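Local coordinates for protein ectoine dioxygenase (Sphingopyxis alaskensis, PDB 4MHR) that catalyses the iron- and 2-oxoglutarate-dependent hydroxylation of L-ectoine to 5-hydroxyectoine, a compatible solute that protects cells against osmotic stress, at residues L76-V89 / I97-M110. Numbering follows the deposited sequence.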
# COMPACT_ATOMS: atom_id res chain seq x y z
N LEU A 76 18.87 6.37 -3.99
CA LEU A 76 17.81 7.36 -4.16
C LEU A 76 17.68 8.27 -2.92
O LEU A 76 17.47 9.47 -3.05
CB LEU A 76 16.48 6.69 -4.47
CG LEU A 76 16.39 6.02 -5.87
CD1 LEU A 76 15.34 4.92 -5.91
CD2 LEU A 76 16.09 7.04 -6.94
N LEU A 77 17.77 7.66 -1.74
CA LEU A 77 17.57 8.37 -0.51
C LEU A 77 18.78 9.29 -0.24
O LEU A 77 18.61 10.40 0.26
CB LEU A 77 17.37 7.42 0.67
CG LEU A 77 16.04 6.66 0.60
CD1 LEU A 77 15.96 5.55 1.62
CD2 LEU A 77 14.87 7.64 0.73
N ALA A 78 19.97 8.82 -0.60
CA ALA A 78 21.22 9.51 -0.26
C ALA A 78 21.44 10.63 -1.27
O ALA A 78 22.13 11.64 -0.98
CB ALA A 78 22.40 8.51 -0.28
N ASP A 79 20.84 10.48 -2.45
CA ASP A 79 21.14 11.41 -3.57
C ASP A 79 19.94 11.78 -4.42
O ASP A 79 19.84 11.36 -5.56
CB ASP A 79 22.19 10.87 -4.55
CG ASP A 79 22.45 11.87 -5.71
OD1 ASP A 79 22.11 13.09 -5.52
OD2 ASP A 79 22.97 11.44 -6.79
N PRO A 80 19.12 12.63 -3.88
CA PRO A 80 17.84 12.93 -4.47
C PRO A 80 17.85 13.90 -5.64
O PRO A 80 16.77 14.35 -6.05
CB PRO A 80 17.09 13.57 -3.29
CG PRO A 80 18.15 14.21 -2.48
CD PRO A 80 19.29 13.24 -2.55
N ALA A 81 19.02 14.23 -6.20
CA ALA A 81 19.14 15.50 -6.92
C ALA A 81 18.54 15.41 -8.29
O ALA A 81 18.04 16.41 -8.81
CB ALA A 81 20.60 15.98 -7.00
N ALA A 82 18.54 14.21 -8.87
CA ALA A 82 17.89 14.00 -10.18
C ALA A 82 16.37 13.94 -10.08
O ALA A 82 15.66 14.03 -11.09
CB ALA A 82 18.42 12.74 -10.86
N LEU A 83 15.85 13.81 -8.87
CA LEU A 83 14.40 13.61 -8.72
C LEU A 83 13.64 14.92 -8.82
O LEU A 83 14.20 15.98 -8.55
CB LEU A 83 14.10 12.93 -7.37
CG LEU A 83 14.88 11.61 -7.23
CD1 LEU A 83 14.86 11.10 -5.81
CD2 LEU A 83 14.31 10.56 -8.19
N ASP A 84 12.37 14.86 -9.16
CA ASP A 84 11.48 15.99 -9.03
C ASP A 84 11.28 16.36 -7.56
O ASP A 84 10.80 15.55 -6.76
CB ASP A 84 10.17 15.64 -9.72
CG ASP A 84 9.20 16.75 -9.71
OD1 ASP A 84 9.18 17.59 -8.75
OD2 ASP A 84 8.44 16.81 -10.69
N ALA A 85 11.62 17.61 -7.20
CA ALA A 85 11.50 18.11 -5.83
C ALA A 85 10.11 18.03 -5.26
O ALA A 85 9.95 17.92 -4.04
CB ALA A 85 11.97 19.58 -5.72
N ASP A 86 9.10 18.11 -6.13
CA ASP A 86 7.73 18.11 -5.67
C ASP A 86 7.39 16.73 -5.14
O ASP A 86 6.40 16.60 -4.46
CB ASP A 86 6.73 18.42 -6.78
CG ASP A 86 6.92 19.81 -7.36
OD1 ASP A 86 7.49 20.68 -6.66
OD2 ASP A 86 6.50 20.01 -8.50
N THR A 87 8.18 15.71 -5.49
CA THR A 87 7.83 14.33 -5.06
C THR A 87 8.43 13.95 -3.67
O THR A 87 8.19 12.86 -3.13
CB THR A 87 8.22 13.29 -6.09
OG1 THR A 87 9.65 13.17 -6.20
CG2 THR A 87 7.57 13.59 -7.51
N ILE A 88 9.20 14.87 -3.08
CA ILE A 88 10.00 14.51 -1.88
C ILE A 88 9.28 14.99 -0.68
O ILE A 88 8.83 16.15 -0.67
CB ILE A 88 11.40 15.15 -1.96
CG1 ILE A 88 12.02 14.87 -3.33
CG2 ILE A 88 12.26 14.79 -0.76
CD1 ILE A 88 12.94 13.72 -3.39
N VAL A 89 9.09 14.12 0.32
CA VAL A 89 8.54 14.50 1.60
C VAL A 89 9.65 14.37 2.64
O VAL A 89 10.33 13.31 2.77
CB VAL A 89 7.32 13.64 2.01
CG1 VAL A 89 6.79 14.04 3.41
CG2 VAL A 89 6.24 13.78 0.95
N ILE A 97 15.02 13.32 4.17
CA ILE A 97 13.98 12.66 3.35
C ILE A 97 13.25 11.58 4.18
O ILE A 97 13.86 10.87 4.99
CB ILE A 97 14.56 12.12 2.04
CG1 ILE A 97 14.99 13.28 1.16
CG2 ILE A 97 13.53 11.35 1.21
CD1 ILE A 97 15.73 12.88 -0.09
N ARG A 98 11.93 11.59 4.11
CA ARG A 98 11.11 10.52 4.68
C ARG A 98 10.40 9.65 3.61
O ARG A 98 10.40 8.41 3.74
CB ARG A 98 10.12 11.04 5.67
CG ARG A 98 10.78 11.60 6.96
CD ARG A 98 11.38 10.53 7.91
NE ARG A 98 12.28 11.14 8.91
CZ ARG A 98 13.60 11.25 8.74
NH1 ARG A 98 14.16 10.82 7.63
NH2 ARG A 98 14.37 11.83 9.66
N SER A 99 9.84 10.29 2.57
CA SER A 99 9.25 9.61 1.38
C SER A 99 9.58 10.30 0.03
O SER A 99 9.62 11.54 -0.07
CB SER A 99 7.73 9.57 1.43
OG SER A 99 7.27 9.06 2.63
N ILE A 100 9.78 9.46 -0.97
CA ILE A 100 9.83 9.82 -2.39
C ILE A 100 8.64 9.15 -3.16
O ILE A 100 8.56 7.91 -3.24
CB ILE A 100 11.13 9.37 -3.01
CG1 ILE A 100 12.37 9.88 -2.26
CG2 ILE A 100 11.23 9.85 -4.47
CD1 ILE A 100 13.67 9.19 -2.68
N PHE A 101 7.71 9.97 -3.63
CA PHE A 101 6.53 9.53 -4.42
C PHE A 101 6.92 9.34 -5.87
O PHE A 101 7.96 9.85 -6.30
CB PHE A 101 5.39 10.55 -4.32
CG PHE A 101 4.64 10.49 -3.01
CD1 PHE A 101 3.55 9.65 -2.86
CD2 PHE A 101 5.04 11.26 -1.92
CE1 PHE A 101 2.85 9.60 -1.68
CE2 PHE A 101 4.35 11.19 -0.72
CZ PHE A 101 3.24 10.36 -0.60
N GLU A 102 6.15 8.56 -6.61
CA GLU A 102 6.39 8.34 -8.04
C GLU A 102 7.68 7.63 -8.32
O GLU A 102 8.32 7.80 -9.40
CB GLU A 102 6.30 9.67 -8.82
CG GLU A 102 4.91 10.25 -8.89
CD GLU A 102 4.08 9.41 -9.87
OE1 GLU A 102 4.43 9.40 -11.07
OE2 GLU A 102 3.14 8.69 -9.45
N ILE A 103 8.12 6.79 -7.40
CA ILE A 103 9.35 6.07 -7.67
C ILE A 103 9.30 5.15 -8.87
O ILE A 103 10.34 4.85 -9.48
CB ILE A 103 9.88 5.21 -6.52
CG1 ILE A 103 8.79 4.28 -5.96
CG2 ILE A 103 10.47 6.06 -5.46
CD1 ILE A 103 9.38 3.29 -4.97
N HIS A 104 8.12 4.66 -9.18
CA HIS A 104 7.98 3.79 -10.31
C HIS A 104 8.19 4.58 -11.61
O HIS A 104 8.51 3.98 -12.61
CB HIS A 104 6.59 3.12 -10.30
CG HIS A 104 5.48 4.06 -10.65
ND1 HIS A 104 5.07 5.09 -9.82
CD2 HIS A 104 4.73 4.18 -11.77
CE1 HIS A 104 4.09 5.76 -10.39
NE2 HIS A 104 3.86 5.21 -11.57
N ALA A 105 8.00 5.90 -11.58
CA ALA A 105 8.18 6.74 -12.77
C ALA A 105 9.60 7.33 -12.83
O ALA A 105 10.09 7.51 -13.90
CB ALA A 105 7.15 7.85 -12.82
N GLN A 106 10.28 7.51 -11.69
CA GLN A 106 11.57 8.19 -11.65
C GLN A 106 12.76 7.28 -11.58
O GLN A 106 13.87 7.73 -11.78
CB GLN A 106 11.59 9.08 -10.42
CG GLN A 106 10.48 10.12 -10.39
CD GLN A 106 10.62 11.09 -9.25
OE1 GLN A 106 10.14 10.88 -8.10
NE2 GLN A 106 11.27 12.19 -9.53
N SER A 107 12.57 6.00 -11.24
CA SER A 107 13.67 5.07 -11.00
C SER A 107 13.42 3.82 -11.89
O SER A 107 12.37 3.19 -11.75
CB SER A 107 13.69 4.62 -9.53
OG SER A 107 14.58 3.52 -9.37
N PRO A 108 14.34 3.52 -12.82
CA PRO A 108 14.25 2.37 -13.68
C PRO A 108 14.20 1.05 -12.90
O PRO A 108 13.52 0.12 -13.32
CB PRO A 108 15.54 2.46 -14.55
CG PRO A 108 15.80 3.92 -14.66
CD PRO A 108 15.31 4.52 -13.34
N VAL A 109 14.94 0.94 -11.82
CA VAL A 109 14.87 -0.25 -10.96
C VAL A 109 13.46 -0.43 -10.35
O VAL A 109 12.91 -1.53 -10.38
CB VAL A 109 15.90 -0.13 -9.83
CG1 VAL A 109 15.76 -1.26 -8.82
CG2 VAL A 109 17.34 -0.10 -10.38
N MET A 110 12.90 0.65 -9.78
CA MET A 110 11.56 0.62 -9.16
C MET A 110 10.46 0.48 -10.18
O MET A 110 9.47 -0.21 -9.91
CB MET A 110 11.30 1.80 -8.25
CG MET A 110 12.34 1.93 -7.16
SD MET A 110 12.55 0.45 -6.11
CE MET A 110 13.97 0.87 -5.13
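Ile100 pushes its CD1 methyl into a pocket formed by Leu76, Leu77 and Leu83, where Leu77 CD2 and Leu83 CD1 each lie 3.9 Å from Ile100 CD1. With CG1 beside the backbone N (chi1 -54°) and chi2 extended at 167°, the ethyl arm of Ile100 reaches the end of helix 63-78; Leu83 crosses it at about a right angle. Ile88 runs alongside, pointing the same way, its CD1 against Ile100 CG1, while its CG2 branch rests 3.7 Å from Ile97 CG1. The extended arm of Ile97 ends against the proline ring, with Ile97 CD1 3.5 Å from Pro80 CB. Strands 88-90 and 97-101 form an antiparallel hairpin at one margin of the main sheet of the cupin fold, and the apolar cluster packs helix 63-78 and the loop after it against one face. A classic beta bulge interrupts the pairing: Val89 O accepts from both Arg98 N, 2.7 Å away in the carbonyl plane, and Ser99 N, whereas Val89 N gives a nearly straight bond to Ser99 O. On the opposite face Val89 CG2 meets the edge of the Phe101 ring in its plane, 3.6 Å from Phe101 CE2; the same ring lies close to the ectoine-binding Gln135. Phe101 N donates to Thr87 O. The Thr87 hydroxyl, set between its own backbone N and carbonyl carbon (chi1 68°), donates to Asp84 O, 2.7 Å from Thr87 OG1; Asp84 O also takes Thr87 N, and Asp84 OD1 takes Asp86 N in an Asx turn. A valine in place of Thr87 would probably cost Asp84 O its hydroxyl donor and leave the turn less firmly closed. Beside this turn, Gln106 CB lies 3.8 Å from Leu83 CD2, bringing helix 103-106 against the loop.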